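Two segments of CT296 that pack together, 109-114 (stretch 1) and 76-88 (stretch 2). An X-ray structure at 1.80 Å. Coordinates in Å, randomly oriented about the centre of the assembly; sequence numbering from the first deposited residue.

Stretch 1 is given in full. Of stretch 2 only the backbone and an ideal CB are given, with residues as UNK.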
ATOM      1  N   CYS A 109       6.885  -7.691   8.893  1.00 18.84           N
ATOM      2  CA  CYS A 109       6.830  -6.266   9.275  1.00 20.88           C
ATOM      3  C   CYS A 109       5.582  -5.911  10.106  1.00 25.00           C
ATOM      4  O   CYS A 109       4.615  -6.661  10.139  1.00 22.28           O
ATOM      5  CB  CYS A 109       6.908  -5.349   8.027  1.00 19.74           C
ATOM      6  SG  CYS A 109       5.464  -5.547   6.892  1.00 23.73           S
ATOM      7  N   ASP A 110       5.608  -4.768  10.791  1.00 18.12           N
ATOM      8  CA  ASP A 110       4.479  -4.352  11.625  1.00 21.41           C
ATOM      9  C   ASP A 110       3.199  -4.243  10.793  1.00 19.39           C
ATOM     10  O   ASP A 110       2.127  -4.636  11.232  1.00 21.44           O
ATOM     11  CB  ASP A 110       4.765  -2.997  12.293  1.00 20.24           C
ATOM     12  CG  ASP A 110       5.959  -3.040  13.215  1.00 28.82           C
ATOM     13  OD1 ASP A 110       7.073  -3.295  12.715  1.00 27.03           O
ATOM     14  OD2 ASP A 110       5.785  -2.802  14.434  1.00 32.83           O
ATOM     15  N   CYS A 111       3.301  -3.696   9.584  1.00 21.12           N
ATOM     16  CA  CYS A 111       2.079  -3.478   8.781  1.00 20.19           C
ATOM     17  C   CYS A 111       2.448  -3.391   7.313  1.00 21.86           C
ATOM     18  O   CYS A 111       3.433  -2.737   6.972  1.00 18.62           O
ATOM     19  CB  CYS A 111       1.382  -2.168   9.191  1.00 23.01           C
ATOM     20  SG  CYS A 111      -0.312  -1.998   8.476  1.00 22.20           S
ATOM     21  N   SER A 112       1.684  -4.040   6.440  1.00 16.66           N
ATOM     22  CA  SER A 112       1.889  -3.828   5.003  1.00 12.66           C
ATOM     23  C   SER A 112       0.766  -2.980   4.381  1.00 15.53           C
ATOM     24  O   SER A 112      -0.354  -2.914   4.907  1.00 15.70           O
ATOM     25  CB  SER A 112       2.007  -5.179   4.280  1.00 18.73           C
ATOM     26  OG  SER A 112       3.108  -5.933   4.769  1.00 16.48           O
ATOM     27  N   VAL A 113       1.041  -2.368   3.231  1.00 13.22           N
ATOM     28  CA  VAL A 113      -0.033  -1.739   2.479  1.00 13.54           C
ATOM     29  C   VAL A 113       0.073  -2.197   1.052  1.00 17.44           C
ATOM     30  O   VAL A 113       1.134  -2.096   0.442  1.00 20.64           O
ATOM     31  CB  VAL A 113       0.051  -0.200   2.527  1.00 18.10           C
ATOM     32  CG1 VAL A 113      -0.983   0.428   1.539  1.00 16.93           C
ATOM     33  CG2 VAL A 113      -0.182   0.281   3.938  1.00 19.11           C
ATOM     34  N   LEU A 114      -1.018  -2.722   0.519  1.00 14.86           N
ATOM     35  CA  LEU A 114      -1.055  -3.087  -0.892  1.00 17.74           C
ATOM     36  C   LEU A 114      -1.762  -1.931  -1.565  1.00 22.70           C
ATOM     37  O   LEU A 114      -2.889  -1.629  -1.234  1.00 21.50           O
ATOM     38  CB  LEU A 114      -1.828  -4.411  -1.082  1.00 19.49           C
ATOM     39  CG  LEU A 114      -2.032  -4.979  -2.497  1.00 23.63           C
ATOM     40  CD1 LEU A 114      -2.831  -4.031  -3.391  1.00 28.91           C
ATOM     41  CD2 LEU A 114      -0.720  -5.296  -3.128  1.00 30.59           C
ATOM     42  N   UNK A  76       0.445   9.984   3.600  1.00 16.36           N
ATOM     43  CA  UNK A  76       0.647   9.701   5.037  1.00 22.92           C
ATOM     44  C   UNK A  76       0.406   8.237   5.397  1.00 26.91           C
ATOM     45  O   UNK A  76      -0.027   7.924   6.514  1.00 19.11           O
ATOM     46  CB  UNK A  76      -0.281  10.582   5.876  1.00 22.92           C
ATOM     47  N   UNK A  77       0.706   7.345   4.459  1.00 19.43           N
ATOM     48  CA  UNK A  77       0.599   5.911   4.692  1.00 15.83           C
ATOM     49  C   UNK A  77       1.408   5.452   5.902  1.00 21.21           C
ATOM     50  O   UNK A  77       0.989   4.532   6.595  1.00 23.08           O
ATOM     51  CB  UNK A  77       1.056   5.148   3.447  1.00 15.83           C
ATOM     52  N   UNK A  78       2.560   6.070   6.167  1.00 17.16           N
ATOM     53  CA  UNK A  78       3.342   5.710   7.360  1.00 23.24           C
ATOM     54  C   UNK A  78       2.632   6.087   8.657  1.00 29.16           C
ATOM     55  O   UNK A  78       2.640   5.313   9.626  1.00 22.85           O
ATOM     56  CB  UNK A  78       4.712   6.390   7.313  1.00 23.24           C
ATOM     57  N   UNK A  79       2.018   7.267   8.681  1.00 20.08           N
ATOM     58  CA  UNK A  79       1.322   7.713   9.878  1.00 19.42           C
ATOM     59  C   UNK A  79       0.022   6.922  10.051  1.00 21.43           C
ATOM     60  O   UNK A  79      -0.345   6.576  11.164  1.00 20.39           O
ATOM     61  CB  UNK A  79       1.036   9.214   9.806  1.00 19.42           C
ATOM     62  N   UNK A  80      -0.647   6.588   8.950  1.00 17.14           N
ATOM     63  CA  UNK A  80      -1.894   5.810   9.033  1.00 15.49           C
ATOM     64  C   UNK A  80      -1.639   4.385   9.506  1.00 20.92           C
ATOM     65  O   UNK A  80      -2.381   3.842  10.341  1.00 21.78           O
ATOM     66  CB  UNK A  80      -2.595   5.782   7.673  1.00 15.49           C
ATOM     67  N   UNK A  81      -0.575   3.785   8.990  1.00 14.83           N
ATOM     68  CA  UNK A  81      -0.173   2.433   9.429  1.00 18.94           C
ATOM     69  C   UNK A  81       0.184   2.418  10.917  1.00 27.24           C
ATOM     70  O   UNK A  81      -0.193   1.496  11.652  1.00 21.43           O
ATOM     71  CB  UNK A  81       1.017   1.936   8.606  1.00 18.94           C
ATOM     72  N   UNK A  82       0.890   3.444  11.382  1.00 21.14           N
ATOM     73  CA  UNK A  82       1.303   3.471  12.779  1.00 21.07           C
ATOM     74  C   UNK A  82       0.064   3.619  13.638  1.00 23.07           C
ATOM     75  O   UNK A  82      -0.050   3.010  14.696  1.00 23.57           O
ATOM     76  CB  UNK A  82       2.297   4.602  13.048  1.00 21.07           C
ATOM     77  N   UNK A  83      -0.880   4.446  13.185  1.00 19.44           N
ATOM     78  CA  UNK A  83      -2.116   4.666  13.950  1.00 23.96           C
ATOM     79  C   UNK A  83      -2.962   3.381  14.108  1.00 26.72           C
ATOM     80  O   UNK A  83      -3.461   3.077  15.190  1.00 22.86           O
ATOM     81  CB  UNK A  83      -2.953   5.748  13.266  1.00 23.96           C
ATOM     82  N   UNK A  84      -3.106   2.637  13.021  1.00 16.69           N
ATOM     83  CA  UNK A  84      -3.860   1.385  13.010  1.00 15.60           C
ATOM     84  C   UNK A  84      -3.218   0.318  13.897  1.00 23.75           C
ATOM     85  O   UNK A  84      -3.929  -0.485  14.506  1.00 18.15           O
ATOM     86  CB  UNK A  84      -3.982   0.862  11.577  1.00 15.60           C
ATOM     87  N   UNK A  85      -1.880   0.327  13.954  1.00 20.23           N
ATOM     88  CA  UNK A  85      -1.137  -0.701  14.674  1.00 17.92           C
ATOM     89  C   UNK A  85      -0.726  -0.272  16.084  1.00 24.21           C
ATOM     90  O   UNK A  85      -0.102  -1.054  16.808  1.00 19.72           O
ATOM     91  CB  UNK A  85       0.110  -1.086  13.875  1.00 17.92           C
ATOM     92  N   UNK A  86      -1.138   0.924  16.492  1.00 22.00           N
ATOM     93  CA  UNK A  86      -0.711   1.492  17.790  1.00 25.29           C
ATOM     94  C   UNK A  86       0.795   1.505  17.999  1.00 31.11           C
ATOM     95  O   UNK A  86       1.283   1.207  19.086  1.00 35.39           O
ATOM     96  CB  UNK A  86      -1.355   0.705  18.933  1.00 25.29           C
ATOM     97  N   UNK A  87       1.522   1.897  16.960  1.00 26.63           N
ATOM     98  CA  UNK A  87       2.964   2.064  17.010  1.00 21.70           C
ATOM     99  C   UNK A  87       3.293   3.550  17.069  1.00 28.08           C
ATOM    100  O   UNK A  87       2.548   4.354  16.513  1.00 26.34           O
ATOM    101  CB  UNK A  87       3.635   1.403  15.804  1.00 21.70           C
ATOM    102  N   UNK A  88       4.386   3.912  17.743  1.00 32.66           N
ATOM    103  CA  UNK A  88       4.851   5.299  17.791  1.00 32.54           C
ATOM    104  C   UNK A  88       5.068   5.793  16.385  1.00 25.98           C
ATOM    105  O   UNK A  88       4.569   6.847  15.988  1.00 36.29           O
ATOM    106  CB  UNK A  88       6.135   5.431  18.612  1.00 32.54           C
TER

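Position 76 stands right before the helix, its phi of 64° in the left-handed region that glycine and asparagine enter most easily, and nothing of stretch 1 lies within 5.5 Å of its ideal CB. The backbone favours glycine, then asparagine, but can hold other residues that are not beta-branched; it is Arg76, whose carbonyl O accepts the first helical bond, from N of position 80.

At 77 the CA-to-CB bond points toward the strand, and the ideal CB lies 5.0 Å from Val113 CG2. That gap leaves room for a longer apolar side chain; leucine, isoleucine or methionine would serve. Leu77, with chi1 m and chi2 t, brings CD1 to 4.4 Å from Val113 CG1.

Positions 78, 79 and 80 have no contact with stretch 1, 78 pointing away from it, so little restricts them beyond helix compatibility. They are Asp78, His79 and Leu80. In the first turn Asp78 OD1 accepts weak bonds from both N and ND1 of His79.

Position 81, one turn on from 77, again points toward the strand, but here the two backbones are closer: its CA is 6.4 Å from Cys111 CA. The ideal CB is already 4.2 Å from Cys111 SG and 5.1 Å from Val113 CG2, so a small apolar residue, alanine above all, fits a place with little depth. Ala81 CB rests 4.2 Å from Cys111 SG, an apolar contact.

Positions 82, which points away, and 83 make no contact and could be many helix formers; they are Ala82 and Glu83. Position 84 points toward stretch 1 but finds nothing within 5.5 Å of its ideal CB, so only a longer side chain could approach. Leu84 remains at the margin.

Position 85 points toward the strand's start, its ideal CB 4.9 Å from Asp110 O and 5.0 Å from Cys111 CB. A modest side chain such as valine, serine or threonine would suit. Thr85 sets CG2 3.8 Å from Cys111 CB, while OG1 donates to Ala81 O at 2.8 Å, a familiar bond of a threonine back to a carbonyl of the turn before it.

Position 86 has positive phi in a Schellman motif, where glycine or asparagine is commonest; it is His86, which does not reach stretch 1.

At 87 the ideal CB lies 4.9 Å from Asp110 OD2, and the acidic group invites lysine, arginine or a neutral donor. Arg87 NE donates to Asp110 OD2 at 3.0 Å and 178°, a salt bridge made at the guanidinium edge.

Position 88, out of reach, tolerates most residues and holds Ser88.

Stretch 2 76-88: RLDHLAAELTHRS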
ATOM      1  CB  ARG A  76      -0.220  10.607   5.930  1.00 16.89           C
ATOM      2  CG  ARG A  76      -0.079  12.076   5.580  1.00 20.88           C
ATOM      3  CD  ARG A  76      -0.934  12.945   6.475  1.00 22.91           C
ATOM      4  NE  ARG A  76      -0.491  12.966   7.861  1.00 28.26           N
ATOM      5  CZ  ARG A  76      -1.045  12.271   8.860  1.00 38.88           C
ATOM      6  NH1 ARG A  76      -2.077  11.465   8.640  1.00 30.33           N
ATOM      7  NH2 ARG A  76      -0.561  12.387  10.097  1.00 22.39           N
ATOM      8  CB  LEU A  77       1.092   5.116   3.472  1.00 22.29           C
ATOM      9  CG  LEU A  77       0.289   5.329   2.193  1.00 20.67           C
ATOM     10  CD1 LEU A  77       0.765   4.390   1.095  1.00 22.08           C
ATOM     11  CD2 LEU A  77      -1.224   5.127   2.466  1.00 27.21           C
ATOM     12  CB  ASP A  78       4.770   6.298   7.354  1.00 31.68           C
ATOM     13  CG  ASP A  78       4.844   7.757   6.867  1.00 41.13           C
ATOM     14  OD1 ASP A  78       3.794   8.424   6.644  1.00 34.46           O
ATOM     15  OD2 ASP A  78       6.001   8.245   6.715  1.00 37.93           O
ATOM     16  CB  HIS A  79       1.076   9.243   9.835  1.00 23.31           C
ATOM     17  CG  HIS A  79       2.331  10.043  10.001  1.00 30.75           C
ATOM     18  ND1 HIS A  79       3.129  10.419   8.938  1.00 48.90           N
ATOM     19  CD2 HIS A  79       2.945  10.517  11.114  1.00 43.31           C
ATOM     20  CE1 HIS A  79       4.173  11.093   9.388  1.00 43.79           C
ATOM     21  NE2 HIS A  79       4.087  11.166  10.704  1.00 40.79           N
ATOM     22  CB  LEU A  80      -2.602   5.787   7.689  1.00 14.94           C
ATOM     23  CG  LEU A  80      -3.109   7.170   7.243  1.00 19.63           C
ATOM     24  CD1 LEU A  80      -3.522   7.078   5.780  1.00 20.02           C
ATOM     25  CD2 LEU A  80      -4.263   7.661   8.166  1.00 21.90           C
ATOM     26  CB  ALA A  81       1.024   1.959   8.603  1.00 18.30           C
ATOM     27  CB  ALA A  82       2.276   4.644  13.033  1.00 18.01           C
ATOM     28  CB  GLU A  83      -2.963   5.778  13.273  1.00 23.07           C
ATOM     29  CG  GLU A  83      -4.164   6.187  14.080  1.00 34.66           C
ATOM     30  CD  GLU A  83      -4.786   7.488  13.586  1.00 48.16           C
ATOM     31  OE1 GLU A  83      -4.298   8.036  12.560  1.00 39.46           O
ATOM     32  OE2 GLU A  83      -5.761   7.952  14.230  1.00 43.55           O
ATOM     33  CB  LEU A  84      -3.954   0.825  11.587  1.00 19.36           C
ATOM     34  CG  LEU A  84      -4.942   1.563  10.688  1.00 17.65           C
ATOM     35  CD1 LEU A  84      -4.701   1.250   9.208  1.00 19.65           C
ATOM     36  CD2 LEU A  84      -6.424   1.239  11.127  1.00 15.53           C
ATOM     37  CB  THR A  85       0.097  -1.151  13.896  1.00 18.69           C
ATOM     38  OG1 THR A  85       0.980  -0.035  13.632  1.00 20.23           O
ATOM     39  CG2 THR A  85      -0.315  -1.762  12.597  1.00 15.63           C
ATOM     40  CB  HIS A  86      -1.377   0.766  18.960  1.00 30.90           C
ATOM     41  CG  HIS A  86      -2.852   1.003  19.054  1.00 42.35           C
ATOM     42  ND1 HIS A  86      -3.575   0.759  20.203  1.00 47.51           N
ATOM     43  CD2 HIS A  86      -3.743   1.463  18.140  1.00 42.05           C
ATOM     44  CE1 HIS A  86      -4.848   1.051  19.992  1.00 41.03           C
ATOM     45  NE2 HIS A  86      -4.977   1.481  18.749  1.00 40.78           N
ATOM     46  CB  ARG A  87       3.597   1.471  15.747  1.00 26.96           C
ATOM     47  CG  ARG A  87       3.508  -0.043  15.670  1.00 36.65           C
ATOM     48  CD  ARG A  87       3.824  -0.683  17.005  1.00 43.87           C
ATOM     49  NE  ARG A  87       4.202  -2.089  16.862  1.00 47.76           N
ATOM     50  CZ  ARG A  87       3.872  -3.049  17.720  1.00 65.65           C
ATOM     51  NH1 ARG A  87       3.137  -2.768  18.789  1.00 72.74           N
ATOM     52  NH2 ARG A  87       4.270  -4.296  17.505  1.00 73.79           N
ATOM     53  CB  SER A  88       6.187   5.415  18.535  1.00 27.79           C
ATOM     54  OG  SER A  88       6.011   5.195  19.917  1.00 56.09           O
TER
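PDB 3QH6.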